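Reducing end xylose-releasing exo-oligoxylanase (PDB 1WU4) hydrolyses xylooligosaccharides of three or more units, releasing xylose from the reducing end with inversion of anomeric configuration. Local coordinates at residues L240-Y244 against Y257-D263. The protein carries 1 engineered substitution. Sequence-based numbering, arbitrary orientation.
Sequences LAPEY and YGHFFSD
Two irregular loops pair through Tyr244 N, which donates to Tyr257 O at 2.9 Å, and through a weak bond from Glu243 N to His259 O. The rings of Tyr244 and Tyr257 form an offset stack, planes 6° apart and centroids 4.0 Å apart. The two side chains run in the same direction, one ring laid over the other, and Tyr244 OH sits over the centre of the Tyr257 ring. Tyr257 CB packs on the Tyr244 face. A serine in place of Tyr244 would probably leave one face of the Tyr257 ring without its stacking partner and set that ring free to turn. Glu243 is buried and reaches across with CD anti to CA (chi2 -175°), which stretches the chain out. Its OE2 takes a nearly straight bond, 3.0 Å long, from Asp263 N on the anti lone pair. This direct bond ties Glu243 to the backbone of Asp263, probably the proton acceptor of the active site. OE1 accepts from a water that in turn accepts from His259 N. At the other end, Leu240 CD2 sits over the centre of the Phe260 ring, a CH-pi contact of 3.5 Å to the centroid. In this (alpha/alpha)6 barrel of glycoside hydrolase family 8, Leu240 also packs on helix 282-295. The loop of 240-244 links helix 216-233 to strand 245-246. Residues 257-263 belong to the next loop, which runs on to helix 265-278.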
ATOM      1  N   LEU A 240     -17.371  -5.058  -0.679  1.00  9.72           N
ATOM      2  CA  LEU A 240     -16.197  -5.932  -0.656  1.00  8.42           C
ATOM      3  C   LEU A 240     -15.599  -6.178  -2.039  1.00  9.73           C
ATOM      4  O   LEU A 240     -16.319  -6.452  -2.998  1.00 10.17           O
ATOM      5  CB  LEU A 240     -16.558  -7.278  -0.018  1.00 10.13           C
ATOM      6  CG  LEU A 240     -17.185  -7.238   1.379  1.00  8.80           C
ATOM      7  CD1 LEU A 240     -17.474  -8.662   1.828  1.00 12.31           C
ATOM      8  CD2 LEU A 240     -16.257  -6.542   2.365  1.00 10.46           C
ATOM      9  N   ALA A 241     -14.275  -6.085  -2.128  1.00  9.05           N
ATOM     10  CA  ALA A 241     -13.568  -6.308  -3.385  1.00  8.97           C
ATOM     11  C   ALA A 241     -12.789  -7.617  -3.323  1.00  8.33           C
ATOM     12  O   ALA A 241     -12.297  -8.007  -2.264  1.00 10.23           O
ATOM     13  CB  ALA A 241     -12.607  -5.152  -3.659  1.00 10.01           C
ATOM     14  N   PRO A 242     -12.674  -8.318  -4.461  1.00  8.78           N
ATOM     15  CA  PRO A 242     -11.944  -9.586  -4.521  1.00 10.02           C
ATOM     16  C   PRO A 242     -10.445  -9.312  -4.519  1.00  7.97           C
ATOM     17  O   PRO A 242     -10.017  -8.190  -4.799  1.00  9.15           O
ATOM     18  CB  PRO A 242     -12.412 -10.186  -5.842  1.00 10.61           C
ATOM     19  CG  PRO A 242     -12.567  -8.962  -6.706  1.00 11.00           C
ATOM     20  CD  PRO A 242     -13.272  -7.993  -5.772  1.00  9.82           C
ATOM     21  N   GLU A 243      -9.648 -10.326  -4.201  1.00  7.92           N
ATOM     22  CA  GLU A 243      -8.200 -10.153  -4.200  1.00  8.89           C
ATOM     23  C   GLU A 243      -7.695  -9.944  -5.630  1.00  7.89           C
ATOM     24  O   GLU A 243      -6.924  -9.021  -5.887  1.00  8.68           O
ATOM     25  CB  GLU A 243      -7.526 -11.358  -3.551  1.00  9.23           C
ATOM     26  CG  GLU A 243      -7.788 -11.440  -2.059  1.00  9.29           C
ATOM     27  CD  GLU A 243      -7.022 -12.560  -1.398  1.00  9.58           C
ATOM     28  OE1 GLU A 243      -7.369 -13.737  -1.629  1.00 11.43           O
ATOM     29  OE2 GLU A 243      -6.066 -12.258  -0.651  1.00 11.54           O
ATOM     30  N   TYR A 244      -8.120 -10.808  -6.550  1.00  8.18           N
ATOM     31  CA  TYR A 244      -7.760 -10.681  -7.964  1.00  8.56           C
ATOM     32  C   TYR A 244      -9.059 -10.448  -8.732  1.00  9.17           C
ATOM     33  O   TYR A 244     -10.107 -10.990  -8.373  1.00 10.17           O
ATOM     34  CB  TYR A 244      -7.136 -11.956  -8.538  1.00  7.97           C
ATOM     35  CG  TYR A 244      -5.794 -12.401  -7.996  1.00  8.44           C
ATOM     36  CD1 TYR A 244      -5.129 -11.698  -6.992  1.00  9.20           C
ATOM     37  CD2 TYR A 244      -5.216 -13.576  -8.471  1.00  9.09           C
ATOM     38  CE1 TYR A 244      -3.913 -12.173  -6.468  1.00 10.23           C
ATOM     39  CE2 TYR A 244      -4.018 -14.053  -7.963  1.00 10.65           C
ATOM     40  CZ  TYR A 244      -3.374 -13.353  -6.962  1.00  8.49           C
ATOM     41  OH  TYR A 244      -2.203 -13.867  -6.449  1.00 11.88           O
ATOM     42  N   TYR A 257      -8.318 -16.701  -5.438  1.00 10.33           N
ATOM     43  CA  TYR A 257      -8.175 -15.289  -5.087  1.00 10.09           C
ATOM     44  C   TYR A 257      -9.378 -14.419  -5.450  1.00 10.40           C
ATOM     45  O   TYR A 257      -9.273 -13.193  -5.484  1.00  9.99           O
ATOM     46  CB  TYR A 257      -6.921 -14.721  -5.758  1.00  9.24           C
ATOM     47  CG  TYR A 257      -5.631 -15.274  -5.202  1.00 10.67           C
ATOM     48  CD1 TYR A 257      -5.020 -14.686  -4.095  1.00 11.39           C
ATOM     49  CD2 TYR A 257      -5.032 -16.397  -5.770  1.00 11.62           C
ATOM     50  CE1 TYR A 257      -3.837 -15.204  -3.569  1.00 13.34           C
ATOM     51  CE2 TYR A 257      -3.847 -16.924  -5.250  1.00 12.65           C
ATOM     52  CZ  TYR A 257      -3.258 -16.322  -4.151  1.00 15.50           C
ATOM     53  OH  TYR A 257      -2.086 -16.836  -3.640  1.00 18.56           O
ATOM     54  N   GLY A 258     -10.524 -15.041  -5.702  1.00  9.07           N
ATOM     55  CA  GLY A 258     -11.695 -14.268  -6.075  1.00  8.29           C
ATOM     56  C   GLY A 258     -12.614 -13.830  -4.951  1.00 10.16           C
ATOM     57  O   GLY A 258     -13.750 -13.442  -5.210  1.00 10.34           O
ATOM     58  N   HIS A 259     -12.133 -13.854  -3.712  1.00  9.18           N
ATOM     59  CA  HIS A 259     -12.968 -13.477  -2.578  1.00  8.73           C
ATOM     60  C   HIS A 259     -12.375 -12.337  -1.758  1.00  9.82           C
ATOM     61  O   HIS A 259     -11.314 -11.803  -2.093  1.00  8.91           O
ATOM     62  CB  HIS A 259     -13.194 -14.710  -1.700  1.00 11.17           C
ATOM     63  CG  HIS A 259     -13.605 -15.921  -2.478  1.00 10.61           C
ATOM     64  ND1 HIS A 259     -14.781 -15.978  -3.193  1.00 10.71           N
ATOM     65  CD2 HIS A 259     -12.969 -17.093  -2.707  1.00 10.42           C
ATOM     66  CE1 HIS A 259     -14.851 -17.134  -3.832  1.00  9.07           C
ATOM     67  NE2 HIS A 259     -13.762 -17.828  -3.554  1.00  9.60           N
ATOM     68  N   PHE A 260     -13.081 -11.946  -0.699  1.00  8.78           N
ATOM     69  CA  PHE A 260     -12.610 -10.874   0.169  1.00  9.17           C
ATOM     70  C   PHE A 260     -11.675 -11.489   1.195  1.00  8.64           C
ATOM     71  O   PHE A 260     -12.113 -12.171   2.125  1.00 10.04           O
ATOM     72  CB  PHE A 260     -13.777 -10.190   0.884  1.00  8.44           C
ATOM     73  CG  PHE A 260     -13.368  -8.973   1.669  1.00  8.57           C
ATOM     74  CD1 PHE A 260     -13.009  -7.798   1.013  1.00  8.67           C
ATOM     75  CD2 PHE A 260     -13.321  -9.004   3.058  1.00  9.08           C
ATOM     76  CE1 PHE A 260     -12.610  -6.673   1.728  1.00  8.45           C
ATOM     77  CE2 PHE A 260     -12.922  -7.883   3.784  1.00  9.36           C
ATOM     78  CZ  PHE A 260     -12.566  -6.715   3.116  1.00  8.05           C
ATOM     79  N   PHE A 261     -10.381 -11.260   1.007  1.00  9.14           N
ATOM     80  CA  PHE A 261      -9.384 -11.799   1.912  1.00  8.86           C
ATOM     81  C   PHE A 261      -8.198 -10.841   2.035  1.00  8.69           C
ATOM     82  O   PHE A 261      -8.299  -9.665   1.689  1.00 10.18           O
ATOM     83  CB  PHE A 261      -8.931 -13.187   1.433  1.00 12.10           C
ATOM     84  CG  PHE A 261      -8.536 -14.120   2.552  1.00  9.94           C
ATOM     85  CD1 PHE A 261      -7.322 -14.794   2.513  1.00 11.46           C
ATOM     86  CD2 PHE A 261      -9.386 -14.336   3.638  1.00 10.82           C
ATOM     87  CE1 PHE A 261      -6.957 -15.670   3.536  1.00 14.38           C
ATOM     88  CE2 PHE A 261      -9.028 -15.211   4.666  1.00 12.14           C
ATOM     89  CZ  PHE A 261      -7.811 -15.879   4.612  1.00 11.36           C
ATOM     90  N   SER A 262      -7.072 -11.362   2.509  1.00  9.83           N
ATOM     91  CA  SER A 262      -5.867 -10.571   2.756  1.00  9.70           C
ATOM     92  C   SER A 262      -5.540  -9.384   1.847  1.00  8.86           C
ATOM     93  O   SER A 262      -5.374  -8.270   2.335  1.00 10.74           O
ATOM     94  CB  SER A 262      -4.668 -11.511   2.842  1.00  9.75           C
ATOM     95  OG  SER A 262      -4.943 -12.546   3.773  1.00 11.50           O
ATOM     96  N   ASP A 263      -5.422  -9.609   0.542  1.00  8.70           N
ATOM     97  CA  ASP A 263      -5.110  -8.511  -0.377  1.00  8.59           C
ATOM     98  C   ASP A 263      -6.171  -7.413  -0.326  1.00  9.37           C
ATOM     99  O   ASP A 263      -5.853  -6.222  -0.258  1.00  9.21           O
ATOM    100  CB  ASP A 263      -5.038  -9.020  -1.823  1.00  9.83           C
ATOM    101  CG  ASP A 263      -3.690  -9.612  -2.184  1.00  9.99           C
ATOM    102  OD1 ASP A 263      -3.025 -10.195  -1.307  1.00 11.75           O
ATOM    103  OD2 ASP A 263      -3.305  -9.507  -3.369  1.00 12.23           O
TER
HETATM  104  O   HOH W   1      -9.878 -14.917  -2.200  1.00 10.54           O